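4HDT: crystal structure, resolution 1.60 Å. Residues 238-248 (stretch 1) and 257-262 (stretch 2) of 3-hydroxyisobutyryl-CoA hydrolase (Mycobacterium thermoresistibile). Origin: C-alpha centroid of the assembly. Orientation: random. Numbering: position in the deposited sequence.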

# COMPACT_ATOMS: atom_id res chain seq x y z
N THR A 238 -12.72 -5.92 19.00
CA THR A 238 -11.30 -6.25 19.08
C THR A 238 -10.93 -7.28 18.06
O THR A 238 -11.79 -7.94 17.51
CB THR A 238 -10.91 -6.80 20.46
OG1 THR A 238 -11.54 -8.07 20.66
CG2 THR A 238 -11.32 -5.82 21.55
N VAL A 239 -9.62 -7.43 17.80
CA VAL A 239 -9.17 -8.43 16.85
C VAL A 239 -9.59 -9.83 17.35
O VAL A 239 -10.04 -10.67 16.58
CB VAL A 239 -7.65 -8.34 16.63
CG1 VAL A 239 -7.20 -9.47 15.71
CG2 VAL A 239 -7.30 -6.98 16.03
N ALA A 240 -9.50 -10.06 18.66
CA ALA A 240 -9.91 -11.34 19.20
C ALA A 240 -11.41 -11.59 18.93
O ALA A 240 -11.82 -12.70 18.57
CB ALA A 240 -9.58 -11.42 20.68
N ASP A 241 -12.23 -10.55 19.06
CA ASP A 241 -13.67 -10.66 18.72
C ASP A 241 -13.88 -11.09 17.26
O ASP A 241 -14.76 -11.92 16.95
CB ASP A 241 -14.43 -9.36 18.98
CG ASP A 241 -14.54 -9.02 20.45
OD1 ASP A 241 -14.49 -9.95 21.28
OD2 ASP A 241 -14.66 -7.81 20.78
N ILE A 242 -13.09 -10.50 16.37
CA ILE A 242 -13.16 -10.77 14.94
C ILE A 242 -12.78 -12.23 14.62
O ILE A 242 -13.53 -12.94 13.93
CB ILE A 242 -12.34 -9.73 14.15
CG1 ILE A 242 -12.97 -8.35 14.31
CG2 ILE A 242 -12.17 -10.18 12.70
CD1 ILE A 242 -12.11 -7.21 13.75
N ILE A 243 -11.67 -12.68 15.18
CA ILE A 243 -11.23 -14.06 15.00
C ILE A 243 -12.32 -15.01 15.51
O ILE A 243 -12.66 -15.97 14.81
CB ILE A 243 -9.88 -14.31 15.73
CG1 ILE A 243 -8.77 -13.50 15.06
CG2 ILE A 243 -9.53 -15.79 15.76
CD1 ILE A 243 -7.49 -13.51 15.85
N ALA A 244 -12.87 -14.75 16.70
CA ALA A 244 -13.96 -15.60 17.25
C ALA A 244 -15.16 -15.68 16.32
O ALA A 244 -15.72 -16.75 16.13
CB ALA A 244 -14.39 -15.13 18.64
N ALA A 245 -15.53 -14.55 15.74
CA ALA A 245 -16.68 -14.53 14.84
C ALA A 245 -16.39 -15.30 13.56
O ALA A 245 -17.23 -16.03 13.06
CB ALA A 245 -17.04 -13.09 14.51
N LEU A 246 -15.19 -15.11 12.99
CA LEU A 246 -14.81 -15.84 11.78
C LEU A 246 -14.86 -17.35 12.08
O LEU A 246 -15.35 -18.13 11.27
CB LEU A 246 -13.39 -15.45 11.30
CG LEU A 246 -13.25 -14.05 10.73
CD1 LEU A 246 -11.78 -13.61 10.69
CD2 LEU A 246 -13.91 -13.98 9.35
N ARG A 247 -14.39 -17.76 13.25
CA ARG A 247 -14.42 -19.19 13.57
C ARG A 247 -15.82 -19.67 13.78
O ARG A 247 -16.17 -20.76 13.32
CB ARG A 247 -13.52 -19.54 14.75
CG ARG A 247 -12.06 -19.26 14.41
CD ARG A 247 -11.11 -20.21 15.03
NE ARG A 247 -9.72 -19.96 14.68
CZ ARG A 247 -9.12 -20.28 13.53
NH1 ARG A 247 -9.78 -20.83 12.52
NH2 ARG A 247 -7.83 -20.02 13.38
N ALA A 248 -16.63 -18.87 14.46
CA ALA A 248 -17.99 -19.27 14.73
C ALA A 248 -18.84 -19.39 13.46
O ALA A 248 -19.77 -20.23 13.44
CB ALA A 248 -18.67 -18.36 15.75
N ALA A 257 -9.44 -17.16 6.74
CA ALA A 257 -9.11 -15.81 7.19
C ALA A 257 -8.65 -15.82 8.63
O ALA A 257 -7.65 -15.20 8.96
CB ALA A 257 -10.29 -14.87 7.02
N ALA A 258 -9.38 -16.48 9.50
CA ALA A 258 -8.99 -16.62 10.90
C ALA A 258 -7.62 -17.24 11.06
O ALA A 258 -6.80 -16.76 11.85
CB ALA A 258 -10.03 -17.41 11.67
N ASP A 259 -7.37 -18.32 10.35
CA ASP A 259 -6.06 -18.99 10.43
C ASP A 259 -4.94 -18.05 10.04
O ASP A 259 -3.86 -18.11 10.65
CB ASP A 259 -6.00 -20.20 9.48
CG ASP A 259 -6.86 -21.41 9.96
OD1 ASP A 259 -7.28 -21.54 11.13
OD2 ASP A 259 -7.12 -22.30 9.12
N LEU A 260 -5.18 -17.23 9.02
CA LEU A 260 -4.12 -16.32 8.51
C LEU A 260 -3.86 -15.19 9.51
O LEU A 260 -2.70 -14.90 9.85
CB LEU A 260 -4.39 -15.82 7.09
CG LEU A 260 -3.31 -15.03 6.36
CD1 LEU A 260 -2.01 -15.82 6.38
CD2 LEU A 260 -3.68 -14.67 4.93
N ILE A 261 -4.92 -14.62 10.05
CA ILE A 261 -4.82 -13.57 11.05
C ILE A 261 -4.04 -14.04 12.25
O ILE A 261 -3.22 -13.31 12.84
CB ILE A 261 -6.23 -13.06 11.47
CG1 ILE A 261 -6.88 -12.35 10.30
CG2 ILE A 261 -6.16 -12.14 12.69
CD1 ILE A 261 -8.34 -12.07 10.51
N ALA A 262 -4.29 -15.29 12.64
CA ALA A 262 -3.73 -15.84 13.83
C ALA A 262 -2.23 -16.03 13.70
O ALA A 262 -1.58 -16.22 14.71
CB ALA A 262 -4.43 -17.15 14.16

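Two helical segments of one chain pack here in a roughly antiparallel way: the helix of 239-248 and that of 257-261 run at 147° between their N-to-C directions, and their axes come within 9.2 Å. The backbones are nearest where I243 meets A258, with 5.3 Å between their CA atoms. Alanine makes so close a passage easy to read. The CB of A258 points toward the first helix and ends there, reaching 4.3 Å from I243 O, so a methyl group lies almost against the opposing backbone.

Each segment is held in shape by its own bonds. In the first, i to i+4 backbone hydrogen bonds run without a break from I242 N to T238 O through A248 N to A244 O. T238 caps the start: its OG1 accepts from D241 N at 3.0 Å, satisfying an amide that has no carbonyl one turn earlier in the helix to bond to. D241 returns the favor, its OD2 accepting from T238 N at 3.2 Å. This cap lies out of reach of the second stretch, so it orders the helix start without joining the contact. In the second stretch, I261 N bonds to A257 O and A262 N to A258 O, each at 3.0 Å.

The apolar part of the contact follows helical spacing. V239, I243 and L246 recur at intervals of four and three, and A257, A258 and I261 answer them from the other helix. I261 serves as a shared partner: its CG2 lies 3.7 Å from I243 CD1 and 4.2 Å from V239 CG1, while its CD1 meets L246 CD1 at 3.8 Å. L246 also spans several neighbors, with CB 3.9 Å from A258 CB and CD1 4.2 Å from A257 CB. I243 starts out sideways, but its m,t rotamer carries the end of the chain nearer the second helix. L246 and I243 thus pack around A258, L246 also reaches A257, and I261 gathers V239, I243 and L246; these are apolar contacts that keep carbon surfaces away from water.

The charged pairing lies at the exposed margin. R247 leaves its helix sideways and its long side chain reaches across, where the guanidinium forms a salt bridge with D259. D259 OD1 accepts two hydrogen bonds, from R247 NH2 at 2.8 Å and R247 NH1 at 2.9 Å, and sits at the guanidinium edge near its plane, where the N-H groups point. A258 CB covers one face of the same group, 3.5 Å from R247 NH1. One arginine therefore combines charge at its edge with apolar contact on its face.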